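PDB 5JLV: synaptic vesicle glycoprotein 2C from Homo sapiens, which probably serves as a protein receptor for botulinum neurotoxin A on neurons, through the luminal domain of this synaptic vesicle membrane protein. Local coordinates for residues Lys27-Ile33 against Glu46-Phe52; Phe82-Ile88 against Phe102-Lys108. All coordinates share one frame; numbering follows the deposited sequence.

Contact 1: Lys27-Ile33 against Glu46-Phe52; sequences KYANFTI and EYDNGRF
Five backbone hydrogen bonds pair K27-I33 with E46-F52 in parallel, from K27 opposite E46 to I33 opposite F52. Y28 is bonded at both backbone polar atoms: its N donates to E46 O at 2.9 Å, and its O accepts D48 N. N30 N reaches D48 O, while R51 uses its N to reach F31 O and its O to receive I33 N. N30 and N49, each with both backbone angles positive (phi 53° in both), turn the two segments at the same level.

The charged contact lies on the face of K27, E46 and D48. K27, bent at chi3, sets NZ 3.3 Å from E46 OE2, a weak hydrogen bond within a salt bridge, and 3.5 Å from D48 OD2. E46 OE2 also pairs with K68 of the next turn. This matched stacking of bent segments, 19 residues apart, is that of successive coils of a right-handed quadrilateral beta-helix, as in pentapeptide-repeat proteins.

Aromatic rings fill the other face. F31 holds CG between its backbone N and carbonyl carbon (chi1 61°), and its ring lies over G50, whose CA is 3.8 Å from the ring centroid. The edge of F31 faces the F52 ring in an offset edge-to-face pair, F31 CE2 to F52 CZ 3.7 Å, with planes at 85°. Y28 and Y47 run side by side, nearly parallel but slid apart, Y28 CD2 to Y47 CE1 3.6 Å; Y47 and F52 stack on F67 and F72.

Near T32, R51 NE donates to a water at 2.8 Å, in the guanidinium plane; T32 OG1 lies doubtfully close to it.

Contact 2: Phe82-Ile88 against Phe102-Lys108; sequences FKNCTFI and FIDSEFK. With NAG (2-acetamido-2-deoxy-beta-D-glucopyranose), chain M; NAG (2-acetamido-2-deoxy-beta-D-glucopyranose), chain E.
F82 O is gripped by two donors from opposite faces of its carbonyl plane: I103 N at 2.9 Å, tilted only modestly from that plane, and S105 OG at 3.2 Å, well above it. The same hydroxyl oxygen accepts C85 N at 3.1 Å, so S105, whose OG sits beside its own backbone N and anti to the carbonyl carbon (chi1 -78°), bridges F82 and C85 where both segments turn. N84 N to I103 O and E106 N to C85 O continue the parallel pairing around this corner. F87 then takes bonds at both backbone polar atoms, its N reaching E106 O at 2.7 Å and its O receiving K108 N.

On the inner face four phenylalanines cluster. F87 and F107 lie side by side, planes at 12° but slid apart, with F87 CD1 3.4 Å from F107 CE1. F82 and F102 form a similar slid pair. Between the pairs, F87 CZ meets the rim of F102 at CE2, 3.7 Å away, with the ring planes nearly perpendicular, and F107 CZ stands over the centre of the F102 ring. F62 and F67 of the preceding turn extend the two files.

Sugars lie outside the coil. At the corner, N84 ND2 is bonded covalently to C1 of one NAG and also hydrogen-bonds D64 OD1. On the face of I88 and K108 a second NAG, probably linked to the nearby N109, sets its acetyl methyl C8 3.5 Å from K108 CB and its O7 3.4 Å from I88 CG2. Another protein chain hydrogen-bonds the backbone of F107, at the edge of the sheet.

Phenylalanines repeating at matching positions in coils 20 residues apart, with turns in register, mark the stacked core of a pentapeptide-type quadrilateral beta-helix.

Overall arrangement
From the N terminus the chain runs through strands 27-29 and 31-33, winds round through 37-38 and 40-43, and closes contact 1 when 46-52 arrives beside 27-33. About one and a half further coils, including strands 60-63 and 66-68, lead to 82-88; contact 2 closes once 102-108 has come round. The contacts are thus in series, neither nested nor crossed. Their centres lie 16 Å apart and their nearest atoms about 6 Å, so they do not touch. Strand 66-68 joins them, pairing in parallel with 46-53 and with 86-88. Contact 1 joins coils towards the N-terminal end of the stack, contact 2 coils towards its C-terminal end.

Contact 1: Lys27-Ile33 against Glu46-Phe52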
loop_
_atom_site.group_PDB
_atom_site.type_symbol
_atom_site.label_atom_id
_atom_site.label_comp_id
_atom_site.label_asym_id
_atom_site.label_seq_id
_atom_site.Cartn_x
_atom_site.Cartn_y
_atom_site.Cartn_z
ATOM N N LYS C 27 18.588 -26.762 -14.270
ATOM C CA LYS C 27 17.524 -25.876 -14.766
ATOM C C LYS C 27 17.298 -25.697 -16.261
ATOM O O LYS C 27 18.214 -25.837 -17.085
ATOM C CB LYS C 27 17.558 -24.506 -14.064
ATOM C CG LYS C 27 18.657 -23.562 -14.511
ATOM C CD LYS C 27 18.557 -22.246 -13.750
ATOM C CE LYS C 27 18.706 -22.465 -12.251
ATOM N NZ LYS C 27 18.656 -21.192 -11.486
ATOM N N TYR C 28 16.040 -25.382 -16.578
ATOM C CA TYR C 28 15.624 -24.897 -17.890
ATOM C C TYR C 28 15.229 -23.423 -17.761
ATOM O O TYR C 28 14.720 -22.993 -16.714
ATOM C CB TYR C 28 14.420 -25.692 -18.399
ATOM C CG TYR C 28 14.695 -27.140 -18.734
ATOM C CD1 TYR C 28 15.024 -27.522 -20.035
ATOM C CD2 TYR C 28 14.589 -28.135 -17.764
ATOM C CE1 TYR C 28 15.252 -28.851 -20.355
ATOM C CE2 TYR C 28 14.819 -29.469 -18.076
ATOM C CZ TYR C 28 15.152 -29.819 -19.372
ATOM O OH TYR C 28 15.384 -31.138 -19.691
ATOM N N ALA C 29 15.468 -22.653 -18.818
ATOM C CA ALA C 29 15.196 -21.212 -18.796
ATOM C C ALA C 29 14.697 -20.687 -20.145
ATOM O O ALA C 29 15.053 -21.220 -21.208
ATOM C CB ALA C 29 16.434 -20.445 -18.344
ATOM N N ASN C 30 13.858 -19.650 -20.086
ATOM C CA ASN C 30 13.458 -18.887 -21.273
ATOM C C ASN C 30 12.909 -19.774 -22.395
ATOM O O ASN C 30 13.368 -19.705 -23.544
ATOM C CB ASN C 30 14.637 -18.030 -21.782
ATOM C CG ASN C 30 14.189 -16.836 -22.608
ATOM O OD1 ASN C 30 13.052 -16.772 -23.077
ATOM N ND2 ASN C 30 15.090 -15.887 -22.802
ATOM N N PHE C 31 11.939 -20.615 -22.053
ATOM C CA PHE C 31 11.339 -21.515 -23.028
ATOM C C PHE C 31 9.850 -21.270 -23.131
ATOM O O PHE C 31 9.226 -20.697 -22.217
ATOM C CB PHE C 31 11.624 -22.988 -22.683
ATOM C CG PHE C 31 11.079 -23.421 -21.348
ATOM C CD1 PHE C 31 11.865 -23.343 -20.204
ATOM C CD2 PHE C 31 9.778 -23.919 -21.233
ATOM C CE1 PHE C 31 11.367 -23.737 -18.975
ATOM C CE2 PHE C 31 9.274 -24.314 -20.000
ATOM C CZ PHE C 31 10.070 -24.224 -18.871
ATOM N N THR C 32 9.287 -21.684 -24.254
ATOM C CA THR C 32 7.865 -21.662 -24.441
ATOM C C THR C 32 7.424 -23.049 -24.833
ATOM O O THR C 32 7.949 -23.624 -25.778
ATOM C CB THR C 32 7.456 -20.636 -25.516
ATOM O OG1 THR C 32 7.772 -19.322 -25.047
ATOM C CG2 THR C 32 5.955 -20.712 -25.805
ATOM N N ILE C 33 6.498 -23.605 -24.063
ATOM C CA ILE C 33 5.798 -24.814 -24.462
ATOM C C ILE C 33 4.343 -24.448 -24.755
ATOM O O ILE C 33 3.693 -23.748 -23.969
ATOM C CB ILE C 33 5.903 -25.927 -23.392
ATOM C CG1 ILE C 33 7.339 -26.468 -23.336
ATOM C CG2 ILE C 33 4.947 -27.071 -23.707
ATOM C CD1 ILE C 33 7.713 -27.099 -22.009
ATOM N N GLU C 46 14.701 -27.096 -11.880
ATOM C CA GLU C 46 14.225 -25.724 -11.824
ATOM C C GLU C 46 13.811 -25.235 -13.218
ATOM O O GLU C 46 14.412 -25.619 -14.229
ATOM C CB GLU C 46 15.261 -24.784 -11.193
ATOM C CG GLU C 46 14.739 -23.360 -11.014
ATOM C CD GLU C 46 15.643 -22.474 -10.180
ATOM O OE1 GLU C 46 16.429 -23.008 -9.366
ATOM O OE2 GLU C 46 15.552 -21.234 -10.322
ATOM N N TYR C 47 12.769 -24.412 -13.257
ATOM C CA TYR C 47 12.291 -23.805 -14.485
ATOM C C TYR C 47 12.181 -22.288 -14.269
ATOM O O TYR C 47 11.353 -21.831 -13.473
ATOM C CB TYR C 47 10.923 -24.405 -14.892
ATOM C CG TYR C 47 10.917 -25.932 -14.956
ATOM C CD1 TYR C 47 11.320 -26.603 -16.116
ATOM C CD2 TYR C 47 10.546 -26.698 -13.848
ATOM C CE1 TYR C 47 11.326 -27.996 -16.177
ATOM C CE2 TYR C 47 10.549 -28.088 -13.902
ATOM C CZ TYR C 47 10.941 -28.728 -15.070
ATOM O OH TYR C 47 10.964 -30.100 -15.125
ATOM N N ASP C 48 13.052 -21.533 -14.949
ATOM C CA ASP C 48 13.109 -20.065 -14.853
ATOM C C ASP C 48 12.482 -19.488 -16.103
ATOM O O ASP C 48 12.844 -19.887 -17.221
ATOM C CB ASP C 48 14.567 -19.569 -14.789
ATOM C CG ASP C 48 15.185 -19.706 -13.409
ATOM O OD1 ASP C 48 14.551 -20.296 -12.508
ATOM O OD2 ASP C 48 16.329 -19.219 -13.227
ATOM N N ASN C 49 11.549 -18.553 -15.925
ATOM C CA ASN C 49 10.922 -17.853 -17.053
ATOM C C ASN C 49 10.341 -18.809 -18.095
ATOM O O ASN C 49 10.492 -18.618 -19.301
ATOM C CB ASN C 49 11.916 -16.864 -17.677
ATOM C CG ASN C 49 12.490 -15.911 -16.651
ATOM O OD1 ASN C 49 11.840 -14.944 -16.264
ATOM N ND2 ASN C 49 13.696 -16.204 -16.170
ATOM N N GLY C 50 9.688 -19.854 -17.610
ATOM C CA GLY C 50 9.019 -20.804 -18.472
ATOM C C GLY C 50 7.623 -20.323 -18.789
ATOM O O GLY C 50 6.910 -19.821 -17.911
ATOM N N ARG C 51 7.243 -20.459 -20.048
ATOM C CA ARG C 51 5.908 -20.112 -20.484
ATOM C C ARG C 51 5.178 -21.343 -21.006
ATOM O O ARG C 51 5.537 -21.912 -22.040
ATOM C CB ARG C 51 5.965 -18.999 -21.532
ATOM C CG ARG C 51 6.437 -17.672 -20.946
ATOM C CD ARG C 51 6.843 -16.663 -22.005
ATOM N NE ARG C 51 5.785 -16.404 -22.980
ATOM C CZ ARG C 51 4.627 -15.802 -22.707
ATOM N NH1 ARG C 51 4.346 -15.400 -21.470
ATOM N NH2 ARG C 51 3.745 -15.608 -23.681
ATOM N N PHE C 52 4.183 -21.772 -20.246
ATOM C CA PHE C 52 3.302 -22.845 -20.642
ATOM C C PHE C 52 2.008 -22.206 -21.128
ATOM O O PHE C 52 1.165 -21.783 -20.318
ATOM C CB PHE C 52 3.051 -23.771 -19.446
ATOM C CG PHE C 52 4.321 -24.292 -18.797
ATOM C CD1 PHE C 52 5.007 -23.531 -17.844
ATOM C CD2 PHE C 52 4.831 -25.538 -19.139
ATOM C CE1 PHE C 52 6.170 -24.010 -17.246
ATOM C CE2 PHE C 52 5.991 -26.020 -18.545
ATOM C CZ PHE C 52 6.656 -25.255 -17.595
HETATM O O HOH W 1 10.081 -17.722 -22.077
HETATM O O HOH W 2 5.941 -17.719 -25.408
#

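Contact 2: Phe82-Ile88 against Phe102-Lys108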
loop_
_atom_site.group_PDB
_atom_site.type_symbol
_atom_site.label_atom_id
_atom_site.label_comp_id
_atom_site.label_asym_id
_atom_site.label_seq_id
_atom_site.Cartn_x
_atom_site.Cartn_y
_atom_site.Cartn_z
ATOM N N PHE C 82 1.552 -31.544 -9.189
ATOM C CA PHE C 82 2.795 -30.950 -8.750
ATOM C C PHE C 82 3.012 -31.363 -7.304
ATOM O O PHE C 82 2.273 -30.928 -6.421
ATOM C CB PHE C 82 2.699 -29.427 -8.847
ATOM C CG PHE C 82 2.434 -28.924 -10.233
ATOM C CD1 PHE C 82 1.126 -28.796 -10.706
ATOM C CD2 PHE C 82 3.484 -28.545 -11.058
ATOM C CE1 PHE C 82 0.881 -28.327 -11.994
ATOM C CE2 PHE C 82 3.244 -28.064 -12.346
ATOM C CZ PHE C 82 1.948 -27.966 -12.813
ATOM N N LYS C 83 4.011 -32.215 -7.070
ATOM C CA LYS C 83 4.292 -32.775 -5.742
ATOM C C LYS C 83 5.581 -32.200 -5.155
ATOM O O LYS C 83 6.655 -32.331 -5.756
ATOM C CB LYS C 83 4.398 -34.302 -5.819
ATOM C CG LYS C 83 3.150 -34.991 -6.356
ATOM C CD LYS C 83 3.307 -36.512 -6.426
ATOM C CE LYS C 83 2.196 -37.147 -7.262
ATOM N NZ LYS C 83 2.230 -38.638 -7.258
ATOM N N ASN C 84 5.473 -31.558 -3.989
ATOM C CA ASN C 84 6.634 -30.957 -3.314
ATOM C C ASN C 84 7.341 -29.945 -4.219
ATOM O O ASN C 84 8.570 -29.892 -4.293
ATOM C CB ASN C 84 7.608 -32.049 -2.835
ATOM C CG ASN C 84 8.603 -31.546 -1.808
ATOM O OD1 ASN C 84 8.322 -30.624 -1.041
ATOM N ND2 ASN C 84 9.779 -32.162 -1.784
ATOM N N CYS C 85 6.547 -29.154 -4.927
ATOM C CA CYS C 85 7.084 -28.131 -5.793
ATOM C C CYS C 85 7.010 -26.765 -5.132
ATOM O O CYS C 85 6.142 -26.523 -4.292
ATOM C CB CYS C 85 6.372 -28.154 -7.153
ATOM S SG CYS C 85 6.789 -29.643 -8.125
ATOM N N THR C 86 7.958 -25.894 -5.474
ATOM C CA THR C 86 7.923 -24.506 -5.048
ATOM C C THR C 86 7.686 -23.586 -6.250
ATOM O O THR C 86 8.356 -23.700 -7.290
ATOM C CB THR C 86 9.218 -24.116 -4.320
ATOM O OG1 THR C 86 9.438 -25.039 -3.253
ATOM C CG2 THR C 86 9.118 -22.702 -3.752
ATOM N N PHE C 87 6.716 -22.693 -6.111
ATOM C CA PHE C 87 6.423 -21.719 -7.154
ATOM C C PHE C 87 6.727 -20.327 -6.627
ATOM O O PHE C 87 6.226 -19.934 -5.558
ATOM C CB PHE C 87 4.959 -21.801 -7.565
ATOM C CG PHE C 87 4.543 -23.149 -8.050
ATOM C CD1 PHE C 87 4.080 -24.109 -7.157
ATOM C CD2 PHE C 87 4.593 -23.456 -9.404
ATOM C CE1 PHE C 87 3.683 -25.357 -7.605
ATOM C CE2 PHE C 87 4.208 -24.706 -9.866
ATOM C CZ PHE C 87 3.751 -25.659 -8.961
ATOM N N ILE C 88 7.553 -19.600 -7.380
ATOM C CA ILE C 88 8.038 -18.271 -6.995
ATOM C C ILE C 88 7.720 -17.267 -8.101
ATOM O O ILE C 88 8.038 -17.513 -9.262
ATOM C CB ILE C 88 9.569 -18.282 -6.761
ATOM C CG1 ILE C 88 9.928 -19.194 -5.571
ATOM C CG2 ILE C 88 10.103 -16.859 -6.536
ATOM C CD1 ILE C 88 11.317 -19.788 -5.655
ATOM N N PHE C 102 -2.033 -29.809 -6.588
ATOM C CA PHE C 102 -0.813 -29.592 -5.823
ATOM C C PHE C 102 -0.798 -30.478 -4.582
ATOM O O PHE C 102 -1.793 -30.573 -3.863
ATOM C CB PHE C 102 -0.698 -28.109 -5.441
ATOM C CG PHE C 102 -0.844 -27.174 -6.608
ATOM C CD1 PHE C 102 -2.074 -26.593 -6.904
ATOM C CD2 PHE C 102 0.242 -26.888 -7.426
ATOM C CE1 PHE C 102 -2.216 -25.740 -7.997
ATOM C CE2 PHE C 102 0.108 -26.041 -8.519
ATOM C CZ PHE C 102 -1.122 -25.458 -8.801
ATOM N N ILE C 103 0.320 -31.151 -4.343
ATOM C CA ILE C 103 0.483 -31.935 -3.132
ATOM C C ILE C 103 1.724 -31.436 -2.442
ATOM O O ILE C 103 2.804 -31.472 -3.030
ATOM C CB ILE C 103 0.648 -33.441 -3.422
ATOM C CG1 ILE C 103 -0.545 -33.983 -4.226
ATOM C CG2 ILE C 103 0.854 -34.214 -2.123
ATOM C CD1 ILE C 103 -0.379 -35.420 -4.689
ATOM N N ASP C 104 1.565 -30.950 -1.212
ATOM C CA ASP C 104 2.688 -30.459 -0.399
ATOM C C ASP C 104 3.534 -29.434 -1.160
ATOM O O ASP C 104 4.765 -29.483 -1.133
ATOM C CB ASP C 104 3.562 -31.627 0.089
ATOM C CG ASP C 104 2.818 -32.564 1.034
ATOM O OD1 ASP C 104 2.066 -32.071 1.903
ATOM O OD2 ASP C 104 2.994 -33.796 0.917
ATOM N N SER C 105 2.866 -28.521 -1.850
ATOM C CA SER C 105 3.553 -27.512 -2.627
ATOM C C SER C 105 3.496 -26.140 -1.977
ATOM O O SER C 105 2.660 -25.876 -1.131
ATOM C CB SER C 105 3.013 -27.459 -4.059
ATOM O OG SER C 105 3.544 -28.534 -4.804
ATOM N N GLU C 106 4.399 -25.275 -2.401
ATOM C CA GLU C 106 4.629 -24.021 -1.754
ATOM C C GLU C 106 4.542 -22.901 -2.804
ATOM O O GLU C 106 5.108 -23.027 -3.908
ATOM C CB GLU C 106 6.017 -24.076 -1.111
ATOM C CG GLU C 106 6.552 -22.751 -0.632
ATOM C CD GLU C 106 6.117 -22.420 0.776
ATOM O OE1 GLU C 106 5.878 -23.355 1.575
ATOM O OE2 GLU C 106 6.034 -21.216 1.085
ATOM N N PHE C 107 3.821 -21.829 -2.473
ATOM C CA PHE C 107 3.703 -20.666 -3.358
ATOM C C PHE C 107 4.268 -19.429 -2.673
ATOM O O PHE C 107 3.952 -19.171 -1.519
ATOM C CB PHE C 107 2.235 -20.409 -3.740
ATOM C CG PHE C 107 1.591 -21.545 -4.470
ATOM C CD1 PHE C 107 1.614 -21.596 -5.870
ATOM C CD2 PHE C 107 0.942 -22.564 -3.767
ATOM C CE1 PHE C 107 1.018 -22.652 -6.550
ATOM C CE2 PHE C 107 0.345 -23.625 -4.447
ATOM C CZ PHE C 107 0.388 -23.672 -5.838
ATOM N N LYS C 108 5.088 -18.670 -3.402
ATOM C CA LYS C 108 5.736 -17.449 -2.894
ATOM C C LYS C 108 5.504 -16.323 -3.906
ATOM O O LYS C 108 6.042 -16.369 -5.015
ATOM C CB LYS C 108 7.251 -17.654 -2.728
ATOM C CG LYS C 108 7.669 -18.973 -2.106
ATOM C CD LYS C 108 8.081 -18.801 -0.664
ATOM C CE LYS C 108 8.696 -20.074 -0.104
ATOM N NZ LYS C 108 10.180 -20.138 -0.224
HETATM C C1 NAG M . 10.898 -31.942 -0.929
HETATM C C2 NAG M . 11.069 -33.116 0.027
HETATM C C3 NAG M . 12.144 -32.822 1.066
HETATM C C4 NAG M . 13.418 -32.308 0.404
HETATM C C5 NAG M . 13.106 -31.182 -0.576
HETATM C C6 NAG M . 14.368 -30.720 -1.295
HETATM C C7 NAG M . 9.177 -34.561 0.492
HETATM C C8 NAG M . 7.983 -34.801 1.370
HETATM N N2 NAG M . 9.810 -33.408 0.685
HETATM O O3 NAG M . 12.438 -34.017 1.800
HETATM O O4 NAG M . 14.319 -31.830 1.408
HETATM O O5 NAG M . 12.152 -31.636 -1.534
HETATM O O6 NAG M . 14.023 -30.219 -2.591
HETATM O O7 NAG M . 9.540 -35.370 -0.344
HETATM C C1 NAG E . 8.498 -12.017 -2.600
HETATM C C2 NAG E . 9.897 -12.619 -2.665
HETATM C C3 NAG E . 10.849 -11.888 -1.726
HETATM C C4 NAG E . 10.759 -10.379 -1.921
HETATM C C5 NAG E . 9.308 -9.912 -1.900
HETATM C C6 NAG E . 9.212 -8.415 -2.170
HETATM C C7 NAG E . 10.501 -14.938 -3.039
HETATM C C8 NAG E . 10.505 -16.327 -2.474
HETATM N N2 NAG E . 9.848 -14.027 -2.325
HETATM O O3 NAG E . 12.191 -12.322 -1.975
HETATM O O4 NAG E . 11.487 -9.718 -0.880
HETATM O O5 NAG E . 8.566 -10.622 -2.888
HETATM O O6 NAG E . 10.030 -8.081 -3.298
HETATM O O7 NAG E . 11.062 -14.662 -4.087
#